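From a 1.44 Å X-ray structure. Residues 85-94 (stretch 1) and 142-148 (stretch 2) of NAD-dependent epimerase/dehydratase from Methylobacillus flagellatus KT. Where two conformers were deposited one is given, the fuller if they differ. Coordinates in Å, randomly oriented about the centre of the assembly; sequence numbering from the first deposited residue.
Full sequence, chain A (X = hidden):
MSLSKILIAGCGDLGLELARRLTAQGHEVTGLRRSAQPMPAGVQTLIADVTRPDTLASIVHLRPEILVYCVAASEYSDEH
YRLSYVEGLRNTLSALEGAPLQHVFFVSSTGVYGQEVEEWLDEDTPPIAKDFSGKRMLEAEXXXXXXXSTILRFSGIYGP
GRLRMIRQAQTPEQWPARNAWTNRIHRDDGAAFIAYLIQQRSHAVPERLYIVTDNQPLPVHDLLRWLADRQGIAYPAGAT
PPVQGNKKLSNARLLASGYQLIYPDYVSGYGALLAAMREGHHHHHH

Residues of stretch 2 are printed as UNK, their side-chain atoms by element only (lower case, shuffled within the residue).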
# COMPACT_ATOMS: atom_id res chain seq x y z
N TYR A 85 8.85 -3.47 -13.41
CA TYR A 85 8.82 -3.65 -11.94
C TYR A 85 9.32 -5.01 -11.53
O TYR A 85 9.83 -5.19 -10.42
CB TYR A 85 7.39 -3.51 -11.36
CG TYR A 85 6.61 -2.25 -11.69
CD1 TYR A 85 5.22 -2.23 -11.52
CD2 TYR A 85 7.24 -1.09 -12.15
CE1 TYR A 85 4.48 -1.10 -11.80
CE2 TYR A 85 6.50 0.05 -12.45
CZ TYR A 85 5.12 0.04 -12.27
OH TYR A 85 4.38 1.15 -12.55
N VAL A 86 9.11 -6.00 -12.40
CA VAL A 86 9.43 -7.39 -12.11
C VAL A 86 10.95 -7.55 -11.96
O VAL A 86 11.41 -8.39 -11.19
CB VAL A 86 8.86 -8.34 -13.19
CG1 VAL A 86 9.56 -8.13 -14.53
CG2 VAL A 86 8.93 -9.81 -12.73
N GLU A 87 11.70 -6.72 -12.69
CA GLU A 87 13.18 -6.71 -12.65
C GLU A 87 13.69 -6.60 -11.22
O GLU A 87 14.50 -7.43 -10.77
CB GLU A 87 13.72 -5.52 -13.46
CG GLU A 87 14.93 -5.82 -14.34
CD GLU A 87 14.53 -6.42 -15.69
OE1 GLU A 87 13.43 -7.02 -15.78
OE2 GLU A 87 15.31 -6.29 -16.65
N GLY A 88 13.24 -5.55 -10.53
CA GLY A 88 13.67 -5.24 -9.17
C GLY A 88 13.37 -6.37 -8.19
O GLY A 88 14.18 -6.67 -7.30
N LEU A 89 12.18 -6.95 -8.32
CA LEU A 89 11.77 -8.09 -7.50
C LEU A 89 12.58 -9.35 -7.83
O LEU A 89 13.00 -10.09 -6.94
CB LEU A 89 10.27 -8.35 -7.70
CG LEU A 89 9.68 -9.59 -7.00
CD1 LEU A 89 9.83 -9.50 -5.45
CD2 LEU A 89 8.23 -9.79 -7.39
N ARG A 90 12.81 -9.58 -9.12
CA ARG A 90 13.61 -10.73 -9.55
C ARG A 90 15.04 -10.61 -9.03
O ARG A 90 15.56 -11.61 -8.49
CB ARG A 90 13.62 -10.93 -11.09
CG ARG A 90 14.16 -12.31 -11.50
CD ARG A 90 14.47 -12.38 -12.99
NE ARG A 90 13.29 -12.15 -13.81
CZ ARG A 90 12.33 -13.05 -14.00
NH1 ARG A 90 12.42 -14.23 -13.41
NH2 ARG A 90 11.28 -12.76 -14.77
N ASN A 91 15.62 -9.43 -9.14
CA ASN A 91 16.99 -9.17 -8.69
C ASN A 91 17.09 -9.37 -7.18
O ASN A 91 18.04 -10.00 -6.71
CB ASN A 91 17.44 -7.75 -9.05
CG ASN A 91 17.64 -7.57 -10.56
OD1 ASN A 91 17.67 -8.55 -11.30
ND2 ASN A 91 17.76 -6.33 -10.98
N THR A 92 16.10 -8.87 -6.45
CA THR A 92 16.07 -8.98 -4.99
C THR A 92 15.92 -10.43 -4.56
O THR A 92 16.65 -10.91 -3.68
CB THR A 92 14.93 -8.14 -4.41
OG1 THR A 92 15.14 -6.76 -4.71
CG2 THR A 92 14.90 -8.25 -2.90
N LEU A 93 14.99 -11.18 -5.15
CA LEU A 93 14.86 -12.57 -4.80
C LEU A 93 16.11 -13.37 -5.12
O LEU A 93 16.56 -14.19 -4.32
CB LEU A 93 13.66 -13.18 -5.50
CG LEU A 93 12.33 -12.57 -5.09
CD1 LEU A 93 11.23 -12.99 -6.08
CD2 LEU A 93 11.98 -13.01 -3.67
N SER A 94 16.70 -13.13 -6.29
CA SER A 94 17.92 -13.81 -6.67
C SER A 94 19.04 -13.51 -5.65
O SER A 94 19.79 -14.43 -5.27
CB SER A 94 18.36 -13.35 -8.04
OG SER A 94 19.62 -13.92 -8.36
N UNK A 142 3.40 -11.98 -10.88
CA UNK A 142 3.31 -13.31 -11.47
C UNK A 142 4.40 -14.22 -10.95
O UNK A 142 4.17 -15.42 -10.72
c UNK A 142 3.39 -13.22 -12.99
N UNK A 143 5.57 -13.62 -10.80
CA UNK A 143 6.79 -14.25 -10.33
C UNK A 143 6.57 -14.98 -9.02
O UNK A 143 6.93 -16.14 -8.85
c UNK A 143 10.15 -12.28 -9.93
c UNK A 143 9.34 -13.54 -10.05
c UNK A 143 7.86 -13.18 -10.15
c UNK A 143 9.82 -14.37 -11.29
N UNK A 144 5.92 -14.31 -8.08
CA UNK A 144 5.69 -14.91 -6.78
C UNK A 144 4.92 -16.24 -6.76
O UNK A 144 4.78 -16.84 -5.69
c UNK A 144 4.99 -13.90 -5.88
c UNK A 144 7.11 -12.98 -4.94
c UNK A 144 5.02 -11.60 -4.89
c UNK A 144 5.82 -12.64 -5.66
N UNK A 145 4.43 -16.73 -7.91
CA UNK A 145 3.66 -17.99 -7.94
C UNK A 145 4.42 -19.18 -7.32
O UNK A 145 3.80 -20.06 -6.72
c UNK A 145 3.20 -18.33 -9.37
N UNK A 146 5.75 -19.17 -7.47
CA UNK A 146 6.62 -20.24 -6.96
C UNK A 146 7.08 -20.06 -5.53
O UNK A 146 7.75 -20.93 -4.97
c UNK A 146 7.83 -20.39 -7.84
N UNK A 147 6.77 -18.91 -4.94
CA UNK A 147 7.20 -18.57 -3.60
C UNK A 147 6.07 -18.64 -2.59
O UNK A 147 4.94 -18.35 -2.90
c UNK A 147 10.28 -16.89 -6.37
c UNK A 147 11.46 -16.78 -5.64
c UNK A 147 7.73 -17.14 -3.58
c UNK A 147 9.04 -17.01 -4.30
c UNK A 147 9.08 -16.99 -5.69
c UNK A 147 11.46 -16.79 -4.24
c UNK A 147 10.23 -16.90 -3.58
o UNK A 147 12.66 -16.67 -6.29
N UNK A 148 6.37 -19.02 -1.35
CA UNK A 148 5.42 -18.80 -0.26
C UNK A 148 5.28 -17.28 -0.12
O UNK A 148 6.25 -16.61 0.19
c UNK A 148 5.98 -19.38 1.03
o UNK A 148 5.06 -19.24 2.09

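Position 142 carries one side-chain carbon and nothing beyond it. That carbon touches nothing on stretch 1. A single carbon is a CB, and the residue is alanine, A142. A142 CB stays 6.5 Å from V86 CG2, too far to touch.

Position 143 has four side-chain carbons, forked at the second, with no heteroatom. Its CA-to-CB bond points toward stretch 1, and its carbons meet V86, L89, R90 and L93. A four-carbon chain forked at the second atom is leucine, L143. Its CD2 lies 3.9 Å from V86 CG2, 4.0 Å from L89 CG and 4.1 Å from L93 CD1. Its CD1 lies 3.4 Å from R90 NH1. The guanidinium meets this methyl obliquely, and no hydrogen bond is possible with a carbon side chain.

Position 144 again has four carbons forked at the second. The CA-to-CB bond points sideways, but the end of the chain comes nearer and touches L89 and L93. This is also leucine, L144. Its CG is 4.1 Å from L89 CD2, and its CD2 is 4.3 Å from L93 CD1.

Position 145 has one side-chain carbon, exposed and out of reach of stretch 1. It is alanine, A145. Its CB is 10.1 Å from L89 CD2. Its N donates a hydrogen bond to A142 O at 3.1 Å.

Position 146 also has one carbon and lies out of reach of stretch 1. It is alanine, A146, and it touches a crystal neighbour.

Position 147 has one carbon, then a ring of six carbons bearing one oxygen. The ring and its oxygen reach L93. A six-carbon ring with an oxygen is tyrosine, Y147. Its OH is 3.7 Å from L93 CB. L93 CD1 sits over one ring face, 4.2 Å from the centroid and 25° off the normal, a CH-pi contact. The backbone N of Y147 donates a hydrogen bond to L144 O at 3.0 Å, closing the turn that precedes the ring.

Position 148 has one carbon followed by one oxygen, out of reach of stretch 1. It is serine, S148, and its OG is hydrogen-bonded elsewhere in the structure.

The contact works by apolar packing. No hydrogen bond crosses between the stretches. V86, L89, R90 and L93 lie three, one and three residues apart along the helix, so they share a side of it. They form a hole, and L143 is the knob that fills it. L144 packs beside it against L89 and L93, and Y147 extends the contact over L93. Together the two stretches bury 333 Å².

Stretch 2 (142-148) ALLAAYS
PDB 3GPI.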